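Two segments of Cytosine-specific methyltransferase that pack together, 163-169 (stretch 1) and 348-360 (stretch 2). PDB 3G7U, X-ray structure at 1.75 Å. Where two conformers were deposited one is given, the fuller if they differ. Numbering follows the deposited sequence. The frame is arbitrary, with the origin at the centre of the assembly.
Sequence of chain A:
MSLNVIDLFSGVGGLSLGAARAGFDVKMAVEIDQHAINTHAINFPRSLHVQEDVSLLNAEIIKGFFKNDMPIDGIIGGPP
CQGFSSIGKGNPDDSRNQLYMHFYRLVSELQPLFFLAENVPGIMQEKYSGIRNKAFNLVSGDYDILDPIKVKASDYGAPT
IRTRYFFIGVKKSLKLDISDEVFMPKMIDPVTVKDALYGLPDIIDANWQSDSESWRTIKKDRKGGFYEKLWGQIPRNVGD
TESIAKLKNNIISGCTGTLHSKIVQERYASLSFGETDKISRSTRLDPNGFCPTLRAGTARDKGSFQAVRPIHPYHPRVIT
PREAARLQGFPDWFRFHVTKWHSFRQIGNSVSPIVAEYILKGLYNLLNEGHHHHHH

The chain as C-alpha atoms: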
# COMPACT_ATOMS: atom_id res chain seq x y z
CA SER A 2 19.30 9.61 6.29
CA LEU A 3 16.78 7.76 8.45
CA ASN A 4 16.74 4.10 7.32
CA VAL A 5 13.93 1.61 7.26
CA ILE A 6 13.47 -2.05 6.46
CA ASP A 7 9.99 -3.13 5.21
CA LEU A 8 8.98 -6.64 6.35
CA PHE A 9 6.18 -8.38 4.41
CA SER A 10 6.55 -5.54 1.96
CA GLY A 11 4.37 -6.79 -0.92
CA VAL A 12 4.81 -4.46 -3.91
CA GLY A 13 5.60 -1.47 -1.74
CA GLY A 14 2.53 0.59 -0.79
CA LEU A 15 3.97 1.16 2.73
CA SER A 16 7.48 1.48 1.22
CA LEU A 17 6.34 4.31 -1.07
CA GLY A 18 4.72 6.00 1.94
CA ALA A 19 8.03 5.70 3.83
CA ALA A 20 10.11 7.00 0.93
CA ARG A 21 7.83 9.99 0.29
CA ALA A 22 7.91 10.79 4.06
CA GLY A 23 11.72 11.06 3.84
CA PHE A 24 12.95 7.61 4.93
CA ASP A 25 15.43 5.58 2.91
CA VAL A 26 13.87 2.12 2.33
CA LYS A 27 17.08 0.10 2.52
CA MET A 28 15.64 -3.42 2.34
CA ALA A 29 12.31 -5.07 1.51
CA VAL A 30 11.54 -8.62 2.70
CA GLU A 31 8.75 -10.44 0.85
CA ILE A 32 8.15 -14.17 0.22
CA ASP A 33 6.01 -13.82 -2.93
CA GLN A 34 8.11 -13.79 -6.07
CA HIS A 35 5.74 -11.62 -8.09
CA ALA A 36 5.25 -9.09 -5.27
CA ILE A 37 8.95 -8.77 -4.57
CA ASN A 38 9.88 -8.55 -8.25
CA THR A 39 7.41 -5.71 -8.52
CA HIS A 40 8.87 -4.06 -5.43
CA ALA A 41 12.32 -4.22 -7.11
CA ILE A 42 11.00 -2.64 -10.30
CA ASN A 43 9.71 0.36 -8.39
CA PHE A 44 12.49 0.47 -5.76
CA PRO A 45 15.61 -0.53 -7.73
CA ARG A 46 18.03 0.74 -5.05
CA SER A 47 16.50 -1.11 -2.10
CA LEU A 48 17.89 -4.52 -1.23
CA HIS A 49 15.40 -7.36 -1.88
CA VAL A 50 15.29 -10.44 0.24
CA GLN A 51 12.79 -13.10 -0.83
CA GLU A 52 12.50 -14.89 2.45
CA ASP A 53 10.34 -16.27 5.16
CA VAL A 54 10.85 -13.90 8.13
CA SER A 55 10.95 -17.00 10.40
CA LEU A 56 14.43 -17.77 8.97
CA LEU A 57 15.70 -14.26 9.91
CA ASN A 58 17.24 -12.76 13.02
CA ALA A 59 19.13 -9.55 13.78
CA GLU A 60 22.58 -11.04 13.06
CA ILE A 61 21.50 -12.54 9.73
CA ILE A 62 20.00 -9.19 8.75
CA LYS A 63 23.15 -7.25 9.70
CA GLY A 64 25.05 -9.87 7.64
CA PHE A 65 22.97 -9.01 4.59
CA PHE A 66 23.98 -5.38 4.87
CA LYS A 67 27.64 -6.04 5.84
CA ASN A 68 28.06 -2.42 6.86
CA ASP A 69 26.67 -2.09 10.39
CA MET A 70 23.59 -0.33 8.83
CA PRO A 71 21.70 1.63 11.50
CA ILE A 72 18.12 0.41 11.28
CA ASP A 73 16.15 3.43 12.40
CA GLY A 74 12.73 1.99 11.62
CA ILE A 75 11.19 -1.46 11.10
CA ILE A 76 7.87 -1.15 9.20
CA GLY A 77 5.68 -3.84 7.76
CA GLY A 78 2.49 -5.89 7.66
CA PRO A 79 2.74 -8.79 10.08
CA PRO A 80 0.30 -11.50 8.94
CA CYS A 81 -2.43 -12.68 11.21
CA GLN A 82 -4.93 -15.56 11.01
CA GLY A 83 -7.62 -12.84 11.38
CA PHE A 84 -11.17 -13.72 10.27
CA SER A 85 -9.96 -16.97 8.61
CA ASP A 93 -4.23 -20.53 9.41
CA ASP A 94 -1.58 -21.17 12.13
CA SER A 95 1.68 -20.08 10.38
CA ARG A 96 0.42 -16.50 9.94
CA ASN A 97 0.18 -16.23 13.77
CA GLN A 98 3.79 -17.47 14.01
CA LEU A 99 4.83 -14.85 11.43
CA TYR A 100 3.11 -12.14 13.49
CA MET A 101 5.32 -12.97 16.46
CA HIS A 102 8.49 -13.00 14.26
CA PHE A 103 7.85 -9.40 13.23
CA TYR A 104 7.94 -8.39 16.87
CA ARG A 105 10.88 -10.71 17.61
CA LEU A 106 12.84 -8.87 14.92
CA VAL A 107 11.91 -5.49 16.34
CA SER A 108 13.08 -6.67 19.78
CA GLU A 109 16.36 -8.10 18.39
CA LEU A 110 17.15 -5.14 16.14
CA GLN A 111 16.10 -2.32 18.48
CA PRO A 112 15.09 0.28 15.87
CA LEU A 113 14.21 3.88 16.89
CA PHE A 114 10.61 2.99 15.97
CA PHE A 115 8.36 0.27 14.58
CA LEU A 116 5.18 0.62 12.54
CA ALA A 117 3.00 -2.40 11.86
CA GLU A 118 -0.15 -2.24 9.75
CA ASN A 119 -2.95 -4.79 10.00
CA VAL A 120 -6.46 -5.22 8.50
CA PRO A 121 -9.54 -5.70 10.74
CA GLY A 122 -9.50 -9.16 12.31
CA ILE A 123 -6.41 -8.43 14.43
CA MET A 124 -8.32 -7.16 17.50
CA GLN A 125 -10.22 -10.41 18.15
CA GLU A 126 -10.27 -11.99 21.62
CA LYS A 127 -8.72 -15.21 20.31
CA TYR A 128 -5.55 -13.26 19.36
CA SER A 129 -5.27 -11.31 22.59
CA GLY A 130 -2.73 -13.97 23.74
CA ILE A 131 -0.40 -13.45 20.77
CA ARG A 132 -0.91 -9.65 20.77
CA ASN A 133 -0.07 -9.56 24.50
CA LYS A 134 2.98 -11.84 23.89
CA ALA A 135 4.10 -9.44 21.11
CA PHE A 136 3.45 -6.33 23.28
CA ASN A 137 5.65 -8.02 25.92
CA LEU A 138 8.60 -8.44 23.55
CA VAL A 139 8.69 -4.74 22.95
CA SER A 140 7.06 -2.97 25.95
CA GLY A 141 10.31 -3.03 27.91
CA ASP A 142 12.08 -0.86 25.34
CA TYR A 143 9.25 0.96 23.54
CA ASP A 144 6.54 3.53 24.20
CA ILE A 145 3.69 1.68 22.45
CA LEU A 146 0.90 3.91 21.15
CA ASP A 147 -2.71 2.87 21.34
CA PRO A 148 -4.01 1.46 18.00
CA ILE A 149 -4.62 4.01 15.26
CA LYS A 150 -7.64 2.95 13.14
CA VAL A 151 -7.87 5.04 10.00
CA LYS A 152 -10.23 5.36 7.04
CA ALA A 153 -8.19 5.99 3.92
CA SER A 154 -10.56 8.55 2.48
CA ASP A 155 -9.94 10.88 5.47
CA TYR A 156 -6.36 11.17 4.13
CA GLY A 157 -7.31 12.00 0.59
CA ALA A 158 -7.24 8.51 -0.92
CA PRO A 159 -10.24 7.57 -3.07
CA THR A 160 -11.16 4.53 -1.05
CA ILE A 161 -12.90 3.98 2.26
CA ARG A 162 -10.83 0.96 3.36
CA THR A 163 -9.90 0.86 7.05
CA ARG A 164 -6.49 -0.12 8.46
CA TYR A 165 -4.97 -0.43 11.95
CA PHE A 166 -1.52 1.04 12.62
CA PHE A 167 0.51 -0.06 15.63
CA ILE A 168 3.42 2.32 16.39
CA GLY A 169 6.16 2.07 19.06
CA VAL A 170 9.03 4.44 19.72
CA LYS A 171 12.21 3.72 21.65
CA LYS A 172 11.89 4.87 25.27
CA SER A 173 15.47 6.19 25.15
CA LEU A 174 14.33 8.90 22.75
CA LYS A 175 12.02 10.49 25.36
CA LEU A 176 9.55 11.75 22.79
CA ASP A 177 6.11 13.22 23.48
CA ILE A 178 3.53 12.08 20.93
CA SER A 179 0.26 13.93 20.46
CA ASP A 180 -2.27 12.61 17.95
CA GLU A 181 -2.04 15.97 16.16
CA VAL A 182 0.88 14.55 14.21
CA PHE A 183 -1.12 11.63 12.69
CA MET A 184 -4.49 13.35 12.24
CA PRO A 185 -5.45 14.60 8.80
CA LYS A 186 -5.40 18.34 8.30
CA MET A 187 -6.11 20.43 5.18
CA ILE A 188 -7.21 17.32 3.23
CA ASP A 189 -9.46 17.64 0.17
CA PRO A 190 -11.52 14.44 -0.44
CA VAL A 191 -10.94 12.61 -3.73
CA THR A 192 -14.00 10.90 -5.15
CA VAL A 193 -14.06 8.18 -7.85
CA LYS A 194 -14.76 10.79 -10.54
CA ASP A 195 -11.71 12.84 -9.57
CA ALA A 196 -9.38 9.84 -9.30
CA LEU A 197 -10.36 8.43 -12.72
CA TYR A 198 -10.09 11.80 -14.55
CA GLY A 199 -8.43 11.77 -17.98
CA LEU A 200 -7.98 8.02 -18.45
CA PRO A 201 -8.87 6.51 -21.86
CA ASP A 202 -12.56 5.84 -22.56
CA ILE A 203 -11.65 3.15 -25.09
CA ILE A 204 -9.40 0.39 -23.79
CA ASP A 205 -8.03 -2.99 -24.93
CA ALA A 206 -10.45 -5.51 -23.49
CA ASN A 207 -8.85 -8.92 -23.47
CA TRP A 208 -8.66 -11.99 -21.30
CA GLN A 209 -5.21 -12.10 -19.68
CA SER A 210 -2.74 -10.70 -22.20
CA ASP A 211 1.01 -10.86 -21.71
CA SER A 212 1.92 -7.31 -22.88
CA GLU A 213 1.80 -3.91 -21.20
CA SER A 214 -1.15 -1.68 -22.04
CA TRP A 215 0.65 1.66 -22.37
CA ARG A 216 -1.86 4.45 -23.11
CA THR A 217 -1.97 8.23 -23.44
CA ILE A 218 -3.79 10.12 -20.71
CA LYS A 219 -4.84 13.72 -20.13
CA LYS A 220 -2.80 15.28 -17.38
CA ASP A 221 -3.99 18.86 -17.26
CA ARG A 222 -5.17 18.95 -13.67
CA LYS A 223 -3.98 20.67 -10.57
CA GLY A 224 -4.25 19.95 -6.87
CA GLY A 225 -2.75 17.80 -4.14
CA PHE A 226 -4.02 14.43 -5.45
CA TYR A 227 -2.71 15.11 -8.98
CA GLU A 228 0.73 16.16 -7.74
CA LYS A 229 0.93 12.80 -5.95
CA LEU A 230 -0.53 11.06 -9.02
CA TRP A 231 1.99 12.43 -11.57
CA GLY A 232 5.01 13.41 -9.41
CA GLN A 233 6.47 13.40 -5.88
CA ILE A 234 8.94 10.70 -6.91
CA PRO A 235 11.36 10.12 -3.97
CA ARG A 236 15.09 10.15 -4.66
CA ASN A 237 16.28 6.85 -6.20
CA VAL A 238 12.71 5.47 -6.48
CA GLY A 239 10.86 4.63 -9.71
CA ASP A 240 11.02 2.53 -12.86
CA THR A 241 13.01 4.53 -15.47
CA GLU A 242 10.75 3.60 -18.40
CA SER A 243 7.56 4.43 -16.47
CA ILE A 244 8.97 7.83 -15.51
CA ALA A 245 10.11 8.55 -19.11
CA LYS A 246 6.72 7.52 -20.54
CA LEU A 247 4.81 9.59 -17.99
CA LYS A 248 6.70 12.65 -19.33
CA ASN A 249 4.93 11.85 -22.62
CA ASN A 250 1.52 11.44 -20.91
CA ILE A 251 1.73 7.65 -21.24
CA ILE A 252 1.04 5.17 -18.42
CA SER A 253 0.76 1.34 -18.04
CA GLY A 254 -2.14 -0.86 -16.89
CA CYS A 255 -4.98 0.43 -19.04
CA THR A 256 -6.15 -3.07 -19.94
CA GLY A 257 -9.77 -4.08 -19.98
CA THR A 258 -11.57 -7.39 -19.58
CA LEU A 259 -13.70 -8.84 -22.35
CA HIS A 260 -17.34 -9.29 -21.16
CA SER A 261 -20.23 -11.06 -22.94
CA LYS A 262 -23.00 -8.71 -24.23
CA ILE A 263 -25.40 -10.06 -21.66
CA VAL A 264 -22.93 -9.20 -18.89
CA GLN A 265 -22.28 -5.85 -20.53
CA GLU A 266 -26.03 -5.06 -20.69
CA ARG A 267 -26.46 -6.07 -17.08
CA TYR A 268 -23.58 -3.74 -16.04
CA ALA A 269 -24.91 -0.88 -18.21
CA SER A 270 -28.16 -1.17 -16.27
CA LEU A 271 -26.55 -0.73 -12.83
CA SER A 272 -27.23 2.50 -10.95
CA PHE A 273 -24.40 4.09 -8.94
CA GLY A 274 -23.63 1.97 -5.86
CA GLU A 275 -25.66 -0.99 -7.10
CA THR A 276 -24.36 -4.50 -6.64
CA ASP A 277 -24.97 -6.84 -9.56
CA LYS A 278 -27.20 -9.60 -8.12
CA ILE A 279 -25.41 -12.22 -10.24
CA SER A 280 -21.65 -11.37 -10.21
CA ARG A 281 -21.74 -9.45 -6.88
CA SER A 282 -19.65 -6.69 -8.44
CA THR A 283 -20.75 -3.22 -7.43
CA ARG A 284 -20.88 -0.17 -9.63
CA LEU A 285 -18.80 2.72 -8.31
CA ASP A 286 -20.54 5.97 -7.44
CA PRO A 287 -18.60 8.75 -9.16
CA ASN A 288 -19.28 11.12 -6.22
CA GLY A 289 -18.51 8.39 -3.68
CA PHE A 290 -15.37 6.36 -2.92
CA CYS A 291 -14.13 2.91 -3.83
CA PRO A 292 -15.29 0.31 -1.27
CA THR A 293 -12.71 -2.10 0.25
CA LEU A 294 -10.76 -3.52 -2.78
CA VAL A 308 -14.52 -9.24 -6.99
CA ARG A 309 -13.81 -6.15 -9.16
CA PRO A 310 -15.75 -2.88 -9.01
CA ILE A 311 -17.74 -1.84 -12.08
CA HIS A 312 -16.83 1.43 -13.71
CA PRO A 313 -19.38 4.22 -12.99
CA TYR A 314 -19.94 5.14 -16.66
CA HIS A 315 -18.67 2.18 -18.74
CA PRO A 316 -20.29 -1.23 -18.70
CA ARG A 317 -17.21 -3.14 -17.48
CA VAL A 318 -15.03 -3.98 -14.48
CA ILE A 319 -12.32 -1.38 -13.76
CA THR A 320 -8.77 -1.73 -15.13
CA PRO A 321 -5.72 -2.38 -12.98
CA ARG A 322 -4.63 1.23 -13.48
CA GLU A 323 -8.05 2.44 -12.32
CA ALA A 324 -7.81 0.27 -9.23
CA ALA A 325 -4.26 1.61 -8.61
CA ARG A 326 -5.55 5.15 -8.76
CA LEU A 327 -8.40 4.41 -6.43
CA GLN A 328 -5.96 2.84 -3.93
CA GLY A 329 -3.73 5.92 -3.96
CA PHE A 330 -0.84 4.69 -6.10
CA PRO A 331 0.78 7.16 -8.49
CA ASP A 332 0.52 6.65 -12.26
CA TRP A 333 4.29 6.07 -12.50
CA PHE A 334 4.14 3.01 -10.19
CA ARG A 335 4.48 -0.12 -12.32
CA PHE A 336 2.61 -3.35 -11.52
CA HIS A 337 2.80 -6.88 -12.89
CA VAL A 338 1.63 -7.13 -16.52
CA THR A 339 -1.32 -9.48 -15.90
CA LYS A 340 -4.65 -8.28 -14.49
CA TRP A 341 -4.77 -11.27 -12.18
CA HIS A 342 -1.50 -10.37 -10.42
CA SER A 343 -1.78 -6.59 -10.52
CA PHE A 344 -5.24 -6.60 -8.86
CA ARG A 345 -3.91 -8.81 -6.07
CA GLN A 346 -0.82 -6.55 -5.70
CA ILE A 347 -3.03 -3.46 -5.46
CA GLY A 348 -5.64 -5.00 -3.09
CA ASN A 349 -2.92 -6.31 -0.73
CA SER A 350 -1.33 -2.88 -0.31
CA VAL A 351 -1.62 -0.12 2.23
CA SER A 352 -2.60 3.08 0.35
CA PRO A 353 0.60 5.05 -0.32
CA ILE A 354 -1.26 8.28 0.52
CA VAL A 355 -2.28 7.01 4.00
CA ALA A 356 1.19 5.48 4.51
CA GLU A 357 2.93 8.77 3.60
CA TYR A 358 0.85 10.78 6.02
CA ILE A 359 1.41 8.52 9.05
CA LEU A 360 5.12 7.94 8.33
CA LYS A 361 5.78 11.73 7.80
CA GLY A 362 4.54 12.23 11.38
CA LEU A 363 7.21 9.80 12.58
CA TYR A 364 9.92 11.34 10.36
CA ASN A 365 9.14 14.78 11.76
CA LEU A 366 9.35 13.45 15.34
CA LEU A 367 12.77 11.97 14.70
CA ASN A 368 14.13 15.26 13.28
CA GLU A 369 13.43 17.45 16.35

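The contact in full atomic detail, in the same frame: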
# COMPACT_ATOMS: atom_id res chain seq x y z
N THR A 163 -10.44 0.54 5.73
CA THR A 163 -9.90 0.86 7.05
C THR A 163 -8.68 -0.01 7.33
O THR A 163 -8.54 -1.11 6.81
CB THR A 163 -10.94 0.72 8.18
OG1 THR A 163 -11.43 -0.62 8.21
CG2 THR A 163 -12.12 1.66 7.97
N ARG A 164 -7.79 0.50 8.19
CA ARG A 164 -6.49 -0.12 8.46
C ARG A 164 -6.14 0.19 9.91
O ARG A 164 -6.40 1.29 10.33
CB ARG A 164 -5.42 0.56 7.59
CG ARG A 164 -4.27 -0.32 7.15
CD ARG A 164 -4.63 -1.07 5.88
NE ARG A 164 -3.74 -2.21 5.65
CZ ARG A 164 -3.81 -3.00 4.59
NH1 ARG A 164 -2.97 -4.01 4.45
NH2 ARG A 164 -4.73 -2.80 3.65
N TYR A 165 -5.51 -0.75 10.63
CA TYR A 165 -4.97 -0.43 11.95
C TYR A 165 -3.48 -0.16 11.80
O TYR A 165 -2.80 -0.86 11.05
CB TYR A 165 -5.10 -1.61 12.87
CG TYR A 165 -6.49 -1.84 13.45
CD1 TYR A 165 -6.97 -1.09 14.52
CD2 TYR A 165 -7.29 -2.86 12.94
CE1 TYR A 165 -8.25 -1.34 15.07
CE2 TYR A 165 -8.57 -3.12 13.48
CZ TYR A 165 -9.03 -2.36 14.54
OH TYR A 165 -10.26 -2.63 15.08
N PHE A 166 -2.96 0.84 12.51
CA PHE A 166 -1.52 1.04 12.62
C PHE A 166 -1.10 0.93 14.06
O PHE A 166 -1.73 1.52 14.94
CB PHE A 166 -1.15 2.39 12.08
CG PHE A 166 -1.28 2.50 10.59
CD1 PHE A 166 -0.19 2.22 9.77
CD2 PHE A 166 -2.48 2.87 10.00
CE1 PHE A 166 -0.29 2.33 8.35
CE2 PHE A 166 -2.59 2.97 8.58
CZ PHE A 166 -1.49 2.71 7.77
N PHE A 167 -0.03 0.16 14.30
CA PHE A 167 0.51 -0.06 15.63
C PHE A 167 1.91 0.52 15.63
O PHE A 167 2.73 0.03 14.87
CB PHE A 167 0.56 -1.54 15.96
CG PHE A 167 -0.80 -2.20 15.97
CD1 PHE A 167 -1.61 -2.13 17.10
CD2 PHE A 167 -1.27 -2.87 14.85
CE1 PHE A 167 -2.89 -2.74 17.10
CE2 PHE A 167 -2.54 -3.48 14.84
CZ PHE A 167 -3.34 -3.41 15.96
N ILE A 168 2.15 1.56 16.45
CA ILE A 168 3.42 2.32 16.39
C ILE A 168 4.11 2.24 17.76
O ILE A 168 3.45 2.29 18.80
CB ILE A 168 3.20 3.78 15.96
CG1 ILE A 168 2.70 3.85 14.53
CG2 ILE A 168 4.49 4.63 16.09
CD1 ILE A 168 2.02 5.16 14.17
N GLY A 169 5.44 2.07 17.78
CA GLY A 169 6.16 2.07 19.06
C GLY A 169 7.38 2.92 18.83
O GLY A 169 7.89 2.97 17.72
N GLY A 348 -4.77 -4.67 -4.22
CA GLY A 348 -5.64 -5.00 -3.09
C GLY A 348 -4.92 -5.30 -1.79
O GLY A 348 -5.38 -4.90 -0.73
N ASN A 349 -3.78 -5.98 -1.88
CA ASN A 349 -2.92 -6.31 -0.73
C ASN A 349 -2.07 -5.17 -0.16
O ASN A 349 -1.27 -5.39 0.77
CB ASN A 349 -1.94 -7.43 -1.14
CG ASN A 349 -2.61 -8.78 -1.26
OD1 ASN A 349 -3.68 -9.01 -0.70
ND2 ASN A 349 -1.98 -9.70 -2.00
N SER A 350 -2.20 -3.97 -0.71
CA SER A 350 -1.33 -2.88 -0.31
C SER A 350 -2.02 -1.92 0.65
O SER A 350 -3.24 -1.73 0.59
CB SER A 350 -0.86 -2.09 -1.54
OG SER A 350 0.01 -2.89 -2.32
N VAL A 351 -1.22 -1.32 1.52
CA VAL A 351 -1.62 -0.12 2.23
C VAL A 351 -1.66 0.96 1.17
O VAL A 351 -0.77 0.99 0.30
CB VAL A 351 -0.56 0.31 3.27
CG1 VAL A 351 -1.01 1.57 4.04
CG2 VAL A 351 -0.32 -0.79 4.23
N SER A 352 -2.63 1.87 1.24
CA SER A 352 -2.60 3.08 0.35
C SER A 352 -1.33 3.89 0.57
O SER A 352 -1.04 4.23 1.73
CB SER A 352 -3.76 4.03 0.66
OG SER A 352 -3.58 5.18 -0.13
N PRO A 353 -0.57 4.20 -0.50
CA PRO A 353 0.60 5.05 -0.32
C PRO A 353 0.30 6.44 0.27
O PRO A 353 1.17 7.06 0.88
CB PRO A 353 1.16 5.21 -1.73
CG PRO A 353 0.80 3.95 -2.41
CD PRO A 353 -0.61 3.60 -1.85
N ILE A 354 -0.89 6.95 0.01
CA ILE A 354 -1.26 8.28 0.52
C ILE A 354 -1.41 8.25 2.05
O ILE A 354 -0.87 9.11 2.74
CB ILE A 354 -2.56 8.73 -0.17
CG1 ILE A 354 -2.29 8.95 -1.66
CG2 ILE A 354 -3.13 9.98 0.56
CD1 ILE A 354 -3.59 9.33 -2.47
N VAL A 355 -2.14 7.26 2.57
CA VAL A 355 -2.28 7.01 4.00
C VAL A 355 -0.91 6.73 4.63
O VAL A 355 -0.53 7.36 5.62
CB VAL A 355 -3.20 5.84 4.28
CG1 VAL A 355 -3.21 5.51 5.77
CG2 VAL A 355 -4.63 6.15 3.79
N ALA A 356 -0.15 5.81 4.01
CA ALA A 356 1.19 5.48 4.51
C ALA A 356 2.08 6.71 4.62
O ALA A 356 2.73 6.90 5.67
CB ALA A 356 1.86 4.38 3.64
N GLU A 357 2.08 7.57 3.59
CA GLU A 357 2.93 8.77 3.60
C GLU A 357 2.58 9.68 4.77
O GLU A 357 3.47 10.19 5.47
CB GLU A 357 2.81 9.57 2.32
CG GLU A 357 3.83 10.75 2.27
CD GLU A 357 3.60 11.66 1.10
OE1 GLU A 357 2.70 11.35 0.27
OE2 GLU A 357 4.32 12.68 0.99
N TYR A 358 1.29 9.87 4.98
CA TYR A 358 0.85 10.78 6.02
C TYR A 358 1.32 10.36 7.40
O TYR A 358 1.89 11.19 8.11
CB TYR A 358 -0.66 10.98 6.00
CG TYR A 358 -1.05 12.34 6.57
CD1 TYR A 358 -1.20 13.45 5.73
CD2 TYR A 358 -1.26 12.52 7.94
CE1 TYR A 358 -1.54 14.71 6.23
CE2 TYR A 358 -1.60 13.78 8.45
CZ TYR A 358 -1.74 14.87 7.58
OH TYR A 358 -2.09 16.12 8.05
N ILE A 359 1.04 9.10 7.76
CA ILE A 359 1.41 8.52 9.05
C ILE A 359 2.93 8.50 9.25
O ILE A 359 3.42 8.91 10.30
CB ILE A 359 0.84 7.09 9.21
CG1 ILE A 359 -0.69 7.07 9.05
CG2 ILE A 359 1.29 6.45 10.53
CD1 ILE A 359 -1.48 8.00 10.00
N LEU A 360 3.66 8.01 8.24
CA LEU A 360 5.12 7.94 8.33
C LEU A 360 5.78 9.33 8.38
O LEU A 360 6.84 9.47 8.99
CB LEU A 360 5.67 7.03 7.20
CG LEU A 360 5.49 5.53 7.55
CD1 LEU A 360 5.50 4.66 6.28
CD2 LEU A 360 6.59 5.04 8.54
O HOH W 1 -4.37 -5.22 2.54

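The centre of this contact is apolar, and Phe-166 is its main piece. It lies on a strand that runs through all of 163-169. Its CA-to-CB bond points toward stretch 2, and chi1 is in the m rotamer. The ring reaches Val-355 on the helix, with Phe-166 CE2 3.8 Å from Val-355 CG1. It also reaches Val-351 in the loop before the helix, with Phe-166 CZ 3.9 Å from Val-351 CG1. That methyl sits at the ring edge, near the ring plane. A flat, wide side chain suits this place because it can touch both valines at once. Of all the residues here, Phe-166 has the most surface covered by the other stretch, 79 Å².

Further along the strand, Ile-168 meets Ile-359. The closest atoms are Ile-168 CD1 and Ile-359 CG2, 3.9 Å apart. Both residues point toward the opposing stretch, and both are buried. Val-355 and Ile-359 are four residues apart, one helical turn, so they present their side chains on the same side of the helix. The backbone bond from Ile-359 N to Val-355 O, 3.2 Å, joins these two positions.

The strand alternates in the usual way. Arg-164, Phe-166 and Ile-168 point toward stretch 2, while Thr-163, Tyr-165 and Phe-167 are out of its reach. The helix begins at Pro-353. Ser-352 caps it, its OG accepting from Ile-354 N at 3.2 Å. Ser-352 itself makes no contact with the strand.

Val-351 links the apolar centre to the polar edge. Its CG1 methyl meets the Phe-166 ring, while its CG2 methyl lies over one face of the Arg-164 guanidinium, 4.0 Å from Arg-164 NE. Arginine suits this border: its long chain carries the flat guanidinium from the strand to the loop, where one face can rest on a methyl while its nitrogens serve polar partners.

At the edge, Arg-164 NH2 is 3.6 Å from Ser-350 O, and Arg-164 NH1 is 4.3 Å from Asn-349 O. No direct hydrogen bond joins the two stretches. Water 1 bridges them instead. Its oxygen accepts from Arg-164 NH1 at 2.7 Å. The same water oxygen donates a weak bond to Gly-348 O at 3.4 Å. Arg-164 NE and NH1 also have hydrogen-bond partners elsewhere in the structure. The side chains of Asn-349 and Ser-350 point away, so the loop offers its backbone here. The whole contact buries 316 Å², both sides summed, and its direct contacts are mainly van der Waals packing.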